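Local coordinates for NAD nucleotidase (Haemophilus influenzae, PDB 3ZTV), which degrades NAD to adenosine and nicotinamide riboside, acting as a periplasmic zinc-dependent pyrophosphatase and 5'-nucleotidase of broad substrate range, at residues K141-F146 / K191-N196; A181-M186 / N217-I222. All blocks are in the same frame, centred on the assembly; numbering follows the deposited sequence.

Contact 1 of 2, residues K141-F146 / K191-N196; sequences KPYDIF and KQQGIN
Ile145 and Ile195 carry this contact through the ends of their side chains, the two CD1 methyls meeting at 3.5 Å. CG1 of Ile145 lies a little farther from the same methyl, 3.9 Å from CD1 of Ile195, so the loop isoleucine rests against the last two carbons of its partner. Each has CG1 anti to the carbonyl carbon (chi1 -67° in Ile145, -64° in Ile195) and an extended chi2, which carries the methyl far enough to bridge backbones whose CA atoms stay 9.1 Å apart. A long branched aliphatic suits both places: beta-branched Ile145 fits an extended strand and also lies on Lys152, while Ile195 is buried and packs on Leu190, Lys152 and Ala154.

The setting is the outer end of the six-stranded mixed sheet in the calcineurin-like phosphoesterase domain. Ile145 belongs to the edge strand 143-148, antiparallel to strand 151-159, whereas Ile195 lies in the loop leading from helix 179-191 into strand 198-203, just beyond a turn closed by the backbone hydrogen bond from Gly194 N to Lys191 O.

Polar and aromatic groups border the aliphatic pair. The amide oxygen OE1 of Gln193 comes to 3.8 Å from CD1 of Ile145, a van der Waals approach, while its NE2 makes a weak hydrogen bond to Ala189 O. Within the strand, CG1 of Ile145 sits at the edge of the Tyr143 ring, in its plane. Tyr143 also packs on Leu190 of the helix, and its backbone O accepts a hydrogen bond from Gln192 NE2 of the second subunit.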
ATOM      1  N   LYS A 141      -2.788 -13.347  16.834  1.00  6.51           N
ATOM      2  CA  LYS A 141      -2.896 -13.978  15.515  1.00  6.99           C
ATOM      3  C   LYS A 141      -3.614 -13.041  14.552  1.00  6.88           C
ATOM      4  O   LYS A 141      -4.347 -12.152  14.990  1.00  6.25           O
ATOM      5  CB  LYS A 141      -3.647 -15.305  15.623  1.00 11.36           C
ATOM      6  CG  LYS A 141      -2.893 -16.347  16.426  1.00 14.15           C
ATOM      7  CD  LYS A 141      -3.573 -17.702  16.401  1.00 22.41           C
ATOM      8  CE  LYS A 141      -4.734 -17.746  17.378  1.00 24.63           C
ATOM      9  NZ  LYS A 141      -5.414 -19.078  17.394  1.00 27.17           N
ATOM     10  N   PRO A 142      -3.416 -13.225  13.237  1.00  5.89           N
ATOM     11  CA  PRO A 142      -4.119 -12.352  12.284  1.00  5.75           C
ATOM     12  C   PRO A 142      -5.622 -12.642  12.166  1.00  6.84           C
ATOM     13  O   PRO A 142      -6.398 -11.726  11.880  1.00  7.05           O
ATOM     14  CB  PRO A 142      -3.401 -12.634  10.953  1.00  5.56           C
ATOM     15  CG  PRO A 142      -2.844 -14.027  11.125  1.00  7.09           C
ATOM     16  CD  PRO A 142      -2.416 -14.086  12.570  1.00  6.25           C
ATOM     17  N   TYR A 143      -6.030 -13.886  12.380  1.00  5.76           N
ATOM     18  CA  TYR A 143      -7.438 -14.267  12.246  1.00  6.37           C
ATOM     19  C   TYR A 143      -7.699 -15.515  13.072  1.00  7.41           C
ATOM     20  O   TYR A 143      -6.769 -16.144  13.581  1.00  6.24           O
ATOM     21  CB  TYR A 143      -7.824 -14.522  10.778  1.00  6.72           C
ATOM     22  CG  TYR A 143      -7.265 -15.817  10.213  1.00  7.19           C
ATOM     23  CD1 TYR A 143      -5.934 -15.904   9.781  1.00  8.30           C
ATOM     24  CD2 TYR A 143      -8.048 -16.965  10.129  1.00 10.07           C
ATOM     25  CE1 TYR A 143      -5.417 -17.088   9.266  1.00  8.63           C
ATOM     26  CE2 TYR A 143      -7.528 -18.160   9.628  1.00 11.98           C
ATOM     27  CZ  TYR A 143      -6.214 -18.208   9.193  1.00 10.95           C
ATOM     28  OH  TYR A 143      -5.683 -19.382   8.687  1.00 15.06           O
ATOM     29  N   ASP A 144      -8.977 -15.857  13.217  1.00  7.24           N
ATOM     30  CA  ASP A 144      -9.378 -17.144  13.777  1.00  7.51           C
ATOM     31  C   ASP A 144     -10.590 -17.657  12.995  1.00  8.90           C
ATOM     32  O   ASP A 144     -11.314 -16.878  12.364  1.00 10.52           O
ATOM     33  CB  ASP A 144      -9.683 -17.050  15.283  1.00  7.62           C
ATOM     34  CG  ASP A 144      -9.731 -18.417  15.954  1.00 11.49           C
ATOM     35  OD1 ASP A 144      -8.943 -19.300  15.562  1.00 13.85           O
ATOM     36  OD2 ASP A 144     -10.551 -18.620  16.878  1.00 11.93           O
ATOM     37  N   ILE A 145     -10.786 -18.974  13.004  1.00  9.58           N
ATOM     38  CA  ILE A 145     -11.959 -19.591  12.395  1.00 10.21           C
ATOM     39  C   ILE A 145     -12.726 -20.356  13.456  1.00 12.34           C
ATOM     40  O   ILE A 145     -12.143 -21.163  14.182  1.00 14.49           O
ATOM     41  CB  ILE A 145     -11.560 -20.578  11.275  1.00 11.07           C
ATOM     42  CG1 ILE A 145     -10.938 -19.827  10.096  1.00 11.87           C
ATOM     43  CG2 ILE A 145     -12.772 -21.381  10.809  1.00 13.18           C
ATOM     44  CD1 ILE A 145     -10.163 -20.733   9.127  1.00 13.94           C
ATOM     45  N   PHE A 146     -14.020 -20.091  13.573  1.00 13.53           N
ATOM     46  CA  PHE A 146     -14.848 -20.863  14.489  1.00 12.43           C
ATOM     47  C   PHE A 146     -15.996 -21.510  13.723  1.00 14.43           C
ATOM     48  O   PHE A 146     -16.298 -21.120  12.595  1.00 15.07           O
ATOM     49  CB  PHE A 146     -15.344 -20.008  15.665  1.00 14.61           C
ATOM     50  CG  PHE A 146     -16.165 -18.817  15.257  1.00 13.85           C
ATOM     51  CD1 PHE A 146     -15.563 -17.609  14.953  1.00 12.21           C
ATOM     52  CD2 PHE A 146     -17.548 -18.903  15.195  1.00 15.74           C
ATOM     53  CE1 PHE A 146     -16.320 -16.510  14.577  1.00 14.02           C
ATOM     54  CE2 PHE A 146     -18.308 -17.808  14.828  1.00 14.30           C
ATOM     55  CZ  PHE A 146     -17.692 -16.614  14.519  1.00 12.65           C
ATOM     56  N   LYS A 191     -11.120 -17.677   1.173  1.00 13.16           N
ATOM     57  CA  LYS A 191     -12.139 -18.238   0.284  1.00 15.66           C
ATOM     58  C   LYS A 191     -11.959 -19.725  -0.037  1.00 15.82           C
ATOM     59  O   LYS A 191     -12.899 -20.507   0.098  1.00 18.27           O
ATOM     60  CB  LYS A 191     -12.216 -17.445  -1.021  1.00 15.96           C
ATOM     61  CG  LYS A 191     -12.693 -16.017  -0.862  1.00 18.14           C
ATOM     62  CD  LYS A 191     -12.579 -15.261  -2.183  1.00 19.62           C
ATOM     63  CE  LYS A 191     -13.240 -16.026  -3.317  1.00 25.10           C
ATOM     64  NZ  LYS A 191     -13.038 -15.356  -4.634  1.00 23.77           N
ATOM     65  N   GLN A 192     -10.761 -20.109  -0.472  1.00 15.68           N
ATOM     66  CA  GLN A 192     -10.512 -21.480  -0.930  1.00 14.08           C
ATOM     67  C   GLN A 192     -10.540 -22.497   0.204  1.00 15.14           C
ATOM     68  O   GLN A 192     -10.456 -23.703  -0.032  1.00 17.68           O
ATOM     69  CB  GLN A 192      -9.188 -21.580  -1.692  1.00 13.31           C
ATOM     70  CG  GLN A 192      -7.969 -21.337  -0.840  1.00 13.72           C
ATOM     71  CD  GLN A 192      -6.744 -21.030  -1.677  1.00 10.68           C
ATOM     72  OE1 GLN A 192      -6.638 -19.956  -2.266  1.00 11.07           O
ATOM     73  NE2 GLN A 192      -5.809 -21.976  -1.736  1.00 11.70           N
ATOM     74  N   GLN A 193     -10.670 -22.011   1.433  1.00 14.74           N
ATOM     75  CA  GLN A 193     -10.812 -22.895   2.581  1.00 14.43           C
ATOM     76  C   GLN A 193     -12.280 -23.227   2.836  1.00 13.95           C
ATOM     77  O   GLN A 193     -12.614 -23.864   3.836  1.00 17.77           O
ATOM     78  CB  GLN A 193     -10.164 -22.276   3.815  1.00 15.47           C
ATOM     79  CG  GLN A 193      -8.690 -21.973   3.607  1.00 16.41           C
ATOM     80  CD  GLN A 193      -8.080 -21.201   4.748  1.00 18.29           C
ATOM     81  OE1 GLN A 193      -8.231 -21.567   5.917  1.00 18.18           O
ATOM     82  NE2 GLN A 193      -7.389 -20.115   4.420  1.00 18.10           N
ATOM     83  N   GLY A 194     -13.139 -22.816   1.911  1.00 14.39           N
ATOM     84  CA  GLY A 194     -14.563 -23.090   2.002  1.00 15.73           C
ATOM     85  C   GLY A 194     -15.261 -22.155   2.972  1.00 14.69           C
ATOM     86  O   GLY A 194     -16.212 -22.544   3.652  1.00 18.27           O
ATOM     87  N   ILE A 195     -14.787 -20.916   3.040  1.00 11.50           N
ATOM     88  CA  ILE A 195     -15.345 -19.928   3.962  1.00 10.82           C
ATOM     89  C   ILE A 195     -16.009 -18.814   3.177  1.00 10.35           C
ATOM     90  O   ILE A 195     -15.386 -18.185   2.324  1.00 12.81           O
ATOM     91  CB  ILE A 195     -14.253 -19.344   4.857  1.00 10.93           C
ATOM     92  CG1 ILE A 195     -13.678 -20.454   5.729  1.00 13.26           C
ATOM     93  CG2 ILE A 195     -14.803 -18.194   5.692  1.00 12.89           C
ATOM     94  CD1 ILE A 195     -12.466 -20.058   6.519  1.00 14.94           C
ATOM     95  N   ASN A 196     -17.287 -18.576   3.457  1.00  9.22           N
ATOM     96  CA  ASN A 196     -18.016 -17.508   2.789  1.00  8.39           C
ATOM     97  C   ASN A 196     -18.705 -16.575   3.784  1.00  7.78           C
ATOM     98  O   ASN A 196     -19.558 -15.782   3.401  1.00  8.20           O
ATOM     99  CB  ASN A 196     -19.019 -18.076   1.769  1.00 10.42           C
ATOM    100  CG  ASN A 196     -20.066 -18.981   2.405  1.00 11.38           C
ATOM    101  OD1 ASN A 196     -20.387 -18.862   3.588  1.00 11.87           O
ATOM    102  ND2 ASN A 196     -20.616 -19.894   1.609  1.00 13.72           N
TER

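Contact 2 of 2, residues A181-M186 / N217-I222; sequences ATAQIM and NDIDVI
The side-chain amide of Gln184 reaches from helix 179-191 to the backbone of Asn217, and this polar approach makes up the larger share of the contact. As modelled, NE2 of Gln184 lies 2.9 Å from Asn217 N and OE1 of Gln184 lies 3.2 Å from Asn217 O. The amide is probably turned over in the model; with its nitrogen and oxygen exchanged, either approach may be a hydrogen bond. Gln184 has CG anti to its own N (chi1 -176°) and then bends at chi2 (61°), a course that brings the amide beside the loop backbone. Glutamine suits this buried place because its flexible chain ends in a group able both to donate and to accept. The second subunit contributes Tyr177, which packs on Gln184, and Asp131, which packs on Asn217.

Helix 179-191 and strand 221-224 both belong to the alpha/beta architecture of the calcineurin-like phosphoesterase domain. The helix leads into strand 198-203, and helix 206-215 then returns the chain for strand 221-224 to lie parallel beside it, a beta-alpha-beta crossover. Residues 217-220 are the approach to that second strand, so the contact sets the loop leading into one strand against the helix that precedes its neighbour.

The apolar part is smaller. Asp218, with a positive phi of 79°, turns the chain between Asn217 and Ile219 and packs on Ala187. CD1 of Ile219 stands 3.9 Å from CB of Ala183 and equally far from Ala183 O. Alanine leaves room for the isoleucine to come up against the helix backbone, and the extended side chain of Ile219 also packs on Ala187, one turn farther along, and on Leu200 of the adjoining strand.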
ATOM      1  N   ALA A 181      -5.606  -3.030   1.843  1.00  5.94           N
ATOM      2  CA  ALA A 181      -4.922  -4.173   1.246  1.00  5.98           C
ATOM      3  C   ALA A 181      -4.970  -5.391   2.156  1.00  5.20           C
ATOM      4  O   ALA A 181      -5.237  -6.506   1.719  1.00  6.05           O
ATOM      5  CB  ALA A 181      -3.481  -3.834   0.882  1.00  8.40           C
ATOM      6  N   THR A 182      -4.706  -5.194   3.439  1.00  4.67           N
ATOM      7  CA  THR A 182      -4.718  -6.329   4.352  1.00  5.61           C
ATOM      8  C   THR A 182      -6.096  -6.984   4.408  1.00  5.26           C
ATOM      9  O   THR A 182      -6.212  -8.212   4.385  1.00  5.06           O
ATOM     10  CB  THR A 182      -4.242  -5.947   5.780  1.00  4.73           C
ATOM     11  OG1 THR A 182      -2.896  -5.446   5.720  1.00  6.09           O
ATOM     12  CG2 THR A 182      -4.328  -7.157   6.716  1.00  5.28           C
ATOM     13  N   ALA A 183      -7.134  -6.163   4.529  1.00  4.94           N
ATOM     14  CA  ALA A 183      -8.496  -6.693   4.558  1.00  4.30           C
ATOM     15  C   ALA A 183      -8.801  -7.539   3.321  1.00  3.75           C
ATOM     16  O   ALA A 183      -9.317  -8.649   3.437  1.00  4.89           O
ATOM     17  CB  ALA A 183      -9.522  -5.569   4.726  1.00  6.06           C
ATOM     18  N   GLN A 184      -8.452  -7.049   2.143  1.00  5.21           N
ATOM     19  CA  GLN A 184      -8.779  -7.809   0.935  1.00  4.42           C
ATOM     20  C   GLN A 184      -7.949  -9.063   0.792  1.00  5.17           C
ATOM     21  O   GLN A 184      -8.472 -10.116   0.439  1.00  5.80           O
ATOM     22  CB  GLN A 184      -8.634  -6.975  -0.336  1.00  5.71           C
ATOM     23  CG  GLN A 184      -9.069  -7.719  -1.618  1.00  5.89           C
ATOM     24  CD  GLN A 184     -10.542  -8.133  -1.586  1.00  6.20           C
ATOM     25  OE1 GLN A 184     -10.909  -9.166  -1.015  1.00  9.60           O
ATOM     26  NE2 GLN A 184     -11.385  -7.318  -2.185  1.00  5.00           N
ATOM     27  N   ILE A 185      -6.648  -8.962   1.063  1.00  5.11           N
ATOM     28  CA  ILE A 185      -5.774 -10.112   0.900  1.00  5.54           C
ATOM     29  C   ILE A 185      -6.163 -11.193   1.911  1.00  5.42           C
ATOM     30  O   ILE A 185      -6.228 -12.380   1.567  1.00  5.96           O
ATOM     31  CB  ILE A 185      -4.293  -9.709   1.027  1.00  5.35           C
ATOM     32  CG1 ILE A 185      -3.892  -8.743  -0.098  1.00  5.87           C
ATOM     33  CG2 ILE A 185      -3.386 -10.944   1.046  1.00  6.23           C
ATOM     34  CD1 ILE A 185      -4.262  -9.226  -1.510  1.00  7.38           C
ATOM     35  N   MET A 186      -6.455 -10.789   3.151  1.00  5.48           N
ATOM     36  CA  MET A 186      -6.879 -11.766   4.158  1.00  4.99           C
ATOM     37  C   MET A 186      -8.173 -12.468   3.746  1.00  4.95           C
ATOM     38  O   MET A 186      -8.274 -13.694   3.825  1.00  6.28           O
ATOM     39  CB  MET A 186      -7.083 -11.104   5.524  1.00  5.32           C
ATOM     40  CG  MET A 186      -5.784 -10.687   6.215  1.00  6.44           C
ATOM     41  SD  MET A 186      -4.668 -12.067   6.639  1.00  6.51           S
ATOM     42  CE  MET A 186      -5.723 -13.016   7.729  1.00  8.40           C
ATOM     43  N   ASN A 217     -14.092  -6.923  -1.303  1.00  5.95           N
ATOM     44  CA  ASN A 217     -15.050  -8.024  -1.390  1.00  6.64           C
ATOM     45  C   ASN A 217     -14.898  -9.071  -0.285  1.00  5.96           C
ATOM     46  O   ASN A 217     -13.848  -9.179   0.362  1.00  7.36           O
ATOM     47  CB  ASN A 217     -14.947  -8.726  -2.759  1.00  5.99           C
ATOM     48  CG  ASN A 217     -15.269  -7.805  -3.916  1.00  7.99           C
ATOM     49  OD1 ASN A 217     -14.529  -7.740  -4.912  1.00 11.26           O
ATOM     50  ND2 ASN A 217     -16.362  -7.081  -3.791  1.00  6.32           N
ATOM     51  N   ASP A 218     -15.965  -9.837  -0.072  1.00  6.89           N
ATOM     52  CA  ASP A 218     -15.945 -11.056   0.730  1.00  6.78           C
ATOM     53  C   ASP A 218     -15.988 -10.840   2.248  1.00  6.10           C
ATOM     54  O   ASP A 218     -15.859 -11.796   3.015  1.00  7.74           O
ATOM     55  CB  ASP A 218     -14.765 -11.950   0.320  1.00 10.01           C
ATOM     56  CG  ASP A 218     -14.787 -12.293  -1.158  1.00 16.31           C
ATOM     57  OD1 ASP A 218     -15.849 -12.715  -1.662  1.00 20.31           O
ATOM     58  OD2 ASP A 218     -13.743 -12.110  -1.809  1.00 22.18           O
ATOM     59  N   ILE A 219     -16.197  -9.594   2.665  1.00  5.49           N
ATOM     60  CA  ILE A 219     -16.336  -9.285   4.100  1.00  5.97           C
ATOM     61  C   ILE A 219     -17.782  -8.872   4.396  1.00  5.61           C
ATOM     62  O   ILE A 219     -18.317  -7.963   3.758  1.00  6.83           O
ATOM     63  CB  ILE A 219     -15.338  -8.188   4.545  1.00  5.50           C
ATOM     64  CG1 ILE A 219     -13.895  -8.644   4.283  1.00  6.07           C
ATOM     65  CG2 ILE A 219     -15.559  -7.796   6.015  1.00  5.76           C
ATOM     66  CD1 ILE A 219     -12.852  -7.597   4.656  1.00  6.77           C
ATOM     67  N   ASP A 220     -18.401  -9.560   5.349  1.00  5.19           N
ATOM     68  CA  ASP A 220     -19.834  -9.413   5.613  1.00  5.10           C
ATOM     69  C   ASP A 220     -20.215  -8.383   6.674  1.00  4.81           C
ATOM     70  O   ASP A 220     -21.210  -7.666   6.514  1.00  5.06           O
ATOM     71  CB  ASP A 220     -20.409 -10.775   5.986  1.00  6.04           C
ATOM     72  CG  ASP A 220     -20.232 -11.788   4.864  1.00  6.77           C
ATOM     73  OD1 ASP A 220     -20.767 -11.559   3.764  1.00  6.80           O
ATOM     74  OD2 ASP A 220     -19.549 -12.822   5.034  1.00  6.71           O
ATOM     75  N   VAL A 221     -19.439  -8.323   7.755  1.00  5.32           N
ATOM     76  CA  VAL A 221     -19.728  -7.417   8.875  1.00  5.53           C
ATOM     77  C   VAL A 221     -18.416  -6.795   9.347  1.00  4.50           C
ATOM     78  O   VAL A 221     -17.411  -7.507   9.516  1.00  6.18           O
ATOM     79  CB  VAL A 221     -20.419  -8.147  10.070  1.00  6.28           C
ATOM     80  CG1 VAL A 221     -20.787  -7.168  11.186  1.00  8.36           C
ATOM     81  CG2 VAL A 221     -21.678  -8.870   9.597  1.00  6.79           C
ATOM     82  N   ILE A 222     -18.421  -5.480   9.541  1.00  4.23           N
ATOM     83  CA  ILE A 222     -17.243  -4.791  10.074  1.00  4.56           C
ATOM     84  C   ILE A 222     -17.581  -4.119  11.407  1.00  4.77           C
ATOM     85  O   ILE A 222     -18.256  -3.079  11.462  1.00  4.99           O
ATOM     86  CB  ILE A 222     -16.669  -3.757   9.080  1.00  4.53           C
ATOM     87  CG1 ILE A 222     -16.476  -4.377   7.685  1.00  5.18           C
ATOM     88  CG2 ILE A 222     -15.374  -3.164   9.629  1.00  5.19           C
ATOM     89  CD1 ILE A 222     -16.013  -3.404   6.618  1.00  6.21           C
TER

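How the contacts relate
Both contacts involve the same six-stranded sheet, and their centres are 11 Å apart. Both also touch the second subunit, contact 1 through hydrogen bonds as well as packing, contact 2 through packing. Contact 2 is buried, pairing helix 179-191 with the approach to an inner strand; contact 1 is only partly buried, at the edge strand. Their chemistry differs accordingly: contact 1 depends on methyl packing, whereas contact 2 adds a side-chain amide facing buried backbone polar atoms. The helix joins them, since Met186 of 181-186 sets its CE 3.5 Å from CD1 of Tyr143, and Lys191 CD packs on Asp218 OD2 at 3.4 Å.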